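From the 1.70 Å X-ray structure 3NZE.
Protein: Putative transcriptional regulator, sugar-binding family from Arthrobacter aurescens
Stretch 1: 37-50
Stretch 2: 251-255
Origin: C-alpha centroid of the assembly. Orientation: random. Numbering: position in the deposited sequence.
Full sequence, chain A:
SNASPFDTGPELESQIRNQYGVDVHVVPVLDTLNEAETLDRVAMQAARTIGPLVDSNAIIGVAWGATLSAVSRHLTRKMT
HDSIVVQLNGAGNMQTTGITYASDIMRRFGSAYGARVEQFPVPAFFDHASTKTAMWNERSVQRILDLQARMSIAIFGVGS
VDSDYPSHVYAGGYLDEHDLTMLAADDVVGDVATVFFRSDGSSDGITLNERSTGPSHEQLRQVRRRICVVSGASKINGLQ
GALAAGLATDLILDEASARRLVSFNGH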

# COMPACT_ATOMS: atom_id res chain seq x y z
N GLU A 37 14.09 0.09 -11.76
CA GLU A 37 13.60 0.00 -13.14
C GLU A 37 12.45 -0.99 -13.24
O GLU A 37 11.53 -0.80 -14.02
CB GLU A 37 14.72 -0.39 -14.10
CG GLU A 37 15.80 0.69 -14.29
CD GLU A 37 15.25 2.03 -14.76
OE1 GLU A 37 14.11 2.09 -15.28
OE2 GLU A 37 15.97 3.05 -14.61
N THR A 38 12.52 -2.05 -12.44
CA THR A 38 11.44 -3.03 -12.39
C THR A 38 10.19 -2.39 -11.81
O THR A 38 9.10 -2.57 -12.34
CB THR A 38 11.85 -4.26 -11.55
OG1 THR A 38 13.00 -4.87 -12.14
CG2 THR A 38 10.73 -5.27 -11.50
N LEU A 39 10.35 -1.65 -10.72
CA LEU A 39 9.24 -0.95 -10.10
C LEU A 39 8.63 0.06 -11.06
O LEU A 39 7.42 0.22 -11.12
CB LEU A 39 9.70 -0.22 -8.83
CG LEU A 39 8.68 0.70 -8.17
CD1 LEU A 39 7.39 -0.05 -7.83
CD2 LEU A 39 9.25 1.39 -6.92
N ASP A 40 9.47 0.74 -11.82
CA ASP A 40 8.97 1.75 -12.73
C ASP A 40 7.99 1.12 -13.71
O ASP A 40 6.95 1.71 -14.06
CB ASP A 40 10.12 2.40 -13.50
CG ASP A 40 9.81 3.81 -13.91
OD1 ASP A 40 9.14 4.50 -13.12
OD2 ASP A 40 10.23 4.22 -15.02
N ARG A 41 8.31 -0.10 -14.14
CA ARG A 41 7.47 -0.80 -15.10
C ARG A 41 6.21 -1.37 -14.46
O ARG A 41 5.15 -1.38 -15.09
CB ARG A 41 8.28 -1.88 -15.80
CG ARG A 41 9.16 -1.31 -16.93
CD ARG A 41 10.52 -1.95 -16.96
NE ARG A 41 11.36 -1.33 -17.99
CZ ARG A 41 12.16 -0.29 -17.79
NH1 ARG A 41 12.25 0.29 -16.59
NH2 ARG A 41 12.88 0.19 -18.80
N VAL A 42 6.33 -1.85 -13.23
CA VAL A 42 5.15 -2.31 -12.51
C VAL A 42 4.24 -1.10 -12.29
O VAL A 42 3.03 -1.18 -12.46
CB VAL A 42 5.51 -2.98 -11.17
CG1 VAL A 42 4.24 -3.34 -10.38
CG2 VAL A 42 6.35 -4.23 -11.43
N ALA A 43 4.85 0.03 -11.91
CA ALA A 43 4.08 1.22 -11.60
C ALA A 43 3.31 1.74 -12.82
O ALA A 43 2.19 2.25 -12.68
CB ALA A 43 4.99 2.31 -11.04
N MSE A 44 3.91 1.63 -13.99
CA MSE A 44 3.22 2.01 -15.22
C MSE A 44 1.97 1.18 -15.45
O MSE A 44 0.92 1.71 -15.80
CB MSE A 44 4.13 1.85 -16.45
CG MSE A 44 5.11 2.96 -16.65
SE MSE A 44 5.84 2.85 -18.45
CE MSE A 44 4.31 3.40 -19.50
N GLN A 45 2.07 -0.13 -15.27
CA GLN A 45 0.90 -0.98 -15.45
C GLN A 45 -0.14 -0.66 -14.38
O GLN A 45 -1.34 -0.63 -14.65
CB GLN A 45 1.27 -2.46 -15.40
CG GLN A 45 0.06 -3.39 -15.45
CD GLN A 45 -0.69 -3.26 -16.76
OE1 GLN A 45 -0.12 -3.45 -17.83
NE2 GLN A 45 -1.98 -2.94 -16.68
N ALA A 46 0.31 -0.43 -13.16
CA ALA A 46 -0.63 -0.12 -12.09
C ALA A 46 -1.42 1.15 -12.42
O ALA A 46 -2.63 1.21 -12.22
CB ALA A 46 0.10 0.02 -10.73
N ALA A 47 -0.73 2.16 -12.93
CA ALA A 47 -1.39 3.42 -13.28
C ALA A 47 -2.46 3.17 -14.33
O ALA A 47 -3.56 3.74 -14.27
CB ALA A 47 -0.36 4.43 -13.81
N ARG A 48 -2.14 2.33 -15.30
CA ARG A 48 -3.08 2.00 -16.36
C ARG A 48 -4.31 1.31 -15.78
O ARG A 48 -5.44 1.53 -16.23
CB ARG A 48 -2.41 1.13 -17.42
CG ARG A 48 -3.38 0.55 -18.42
CD ARG A 48 -2.67 -0.08 -19.61
NE ARG A 48 -2.05 0.94 -20.45
CZ ARG A 48 -1.67 0.73 -21.70
NH1 ARG A 48 -1.86 -0.46 -22.26
NH2 ARG A 48 -1.12 1.72 -22.40
N THR A 49 -4.09 0.46 -14.79
CA THR A 49 -5.19 -0.26 -14.15
C THR A 49 -6.04 0.61 -13.23
O THR A 49 -7.26 0.46 -13.16
CB THR A 49 -4.65 -1.50 -13.39
OG1 THR A 49 -4.09 -2.41 -14.35
CG2 THR A 49 -5.77 -2.17 -12.62
N ILE A 50 -5.39 1.54 -12.54
CA ILE A 50 -6.06 2.45 -11.62
C ILE A 50 -7.01 3.44 -12.31
O ILE A 50 -8.08 3.75 -11.79
CB ILE A 50 -5.02 3.25 -10.82
CG1 ILE A 50 -4.35 2.34 -9.79
CG2 ILE A 50 -5.66 4.47 -10.15
CD1 ILE A 50 -3.12 2.97 -9.15
N LEU A 251 -4.55 -6.84 -8.06
CA LEU A 251 -3.13 -6.93 -7.76
C LEU A 251 -2.32 -6.69 -9.02
O LEU A 251 -2.62 -7.25 -10.08
CB LEU A 251 -2.83 -8.32 -7.21
CG LEU A 251 -1.37 -8.73 -6.99
CD1 LEU A 251 -0.76 -7.90 -5.86
CD2 LEU A 251 -1.29 -10.22 -6.66
N ILE A 252 -1.29 -5.84 -8.93
CA ILE A 252 -0.35 -5.64 -10.02
C ILE A 252 1.05 -5.96 -9.50
O ILE A 252 1.46 -5.42 -8.47
CB ILE A 252 -0.38 -4.19 -10.56
CG1 ILE A 252 -1.79 -3.82 -11.02
CG2 ILE A 252 0.62 -4.02 -11.72
CD1 ILE A 252 -2.59 -3.10 -9.99
N LEU A 253 1.76 -6.86 -10.17
CA LEU A 253 3.08 -7.27 -9.70
C LEU A 253 3.96 -7.73 -10.85
O LEU A 253 3.46 -8.06 -11.92
CB LEU A 253 2.99 -8.36 -8.63
CG LEU A 253 2.77 -9.82 -9.06
CD1 LEU A 253 2.88 -10.75 -7.86
CD2 LEU A 253 1.44 -10.03 -9.78
N ASP A 254 5.27 -7.75 -10.62
CA ASP A 254 6.20 -8.12 -11.68
C ASP A 254 6.25 -9.63 -11.85
O ASP A 254 5.92 -10.38 -10.93
CB ASP A 254 7.60 -7.60 -11.37
CG ASP A 254 8.18 -8.21 -10.11
OD1 ASP A 254 7.71 -7.83 -9.02
OD2 ASP A 254 9.09 -9.07 -10.23
N GLU A 255 6.68 -10.05 -13.03
CA GLU A 255 6.76 -11.45 -13.42
C GLU A 255 7.51 -12.31 -12.40
O GLU A 255 7.04 -13.38 -12.03
CB GLU A 255 7.42 -11.55 -14.80
CG GLU A 255 7.59 -12.95 -15.34
CD GLU A 255 8.31 -12.94 -16.69
OE1 GLU A 255 8.41 -11.86 -17.30
OE2 GLU A 255 8.77 -14.02 -17.12

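The helix of stretch 1 runs along the strand of stretch 2 in a nearly antiparallel sense: the axes come within 7.9 Å, and their N-to-C directions differ by 155°. Two CA pairs fix the register, Val 42 CA to Asp 254 CA at 6.0 Å and Ala 46 CA to Ile 252 CA at 5.9 Å. One helical turn up from Val 42 thus corresponds to two residues back along the strand, as expected when alternate strand residues face a helix. No hydrogen bond crosses between the stretches, so the 304 Å² they bury, both sides summed, reflects packing.

Ile 252 covers the largest share, 110 Å². Its CA-to-CB bond points toward the helix, and its two branch ends share Ala 46 and spread from there: Ile 252 CG2 to Val 42 and Gln 45, Ile 252 CD1 to Thr 49. Ile 252 CG2 lies 3.8 Å from Val 42 O, 3.9 Å from Val 42 CG1, 3.8 Å from Gln 45 CG and 3.9 Å from Ala 46 N. Ile 252 CD1 reaches further along, 4.2 Å from Ala 46 CB and 4.2 Å from Thr 49 CG2. The chi2 of 95°, between wells, sets the direction of that terminal methyl. Ile 252 CG2 thus also packs on the helix backbone, and Ala 46, whose CA-to-CB bond points sideways, adds only a methyl there; the backbone atoms are not left unpaired, since Ala 46 N donates to Val 42 O at 2.9 Å.

Val 42, with 59 Å² covered, is the principal helical counterpart. In its t rotamer both methyls are used: Val 42 CG1 packs on Ile 252 CG2 and lies 4.2 Å from Leu 253 CA, while Val 42 CG2 approaches Asp 254 CB at 3.6 Å. A compact branched side chain suits this site, spanning the strand from Ile 252 to Asp 254. Leu 253 itself points away, and its contact with Val 42 is made through the backbone.

Asp 254, covered by 45 Å², presents its CB methylene to the helix, also meeting Thr 38 CG2 at 3.9 Å. Its carboxylate is engaged as an N-cap, accepting from a backbone N just past the stretch, which explains how an acidic residue can be buried beside methyl groups. Its own backbone N, however, is buried by the contact without a partner in the model.

The polar helix residues that touch the strand likewise contribute carbon. Thr 38 turns CG2 to the strand while its OG1 is bonded elsewhere in the structure. Gln 45 lays CG against Ile 252 and sends NE2 to Thr 49 OG1 at 3.2 Å, with an N-H...acceptor angle of 156°. Thr 49 CG2 lies 4.2 Å from Ile 252 CD1.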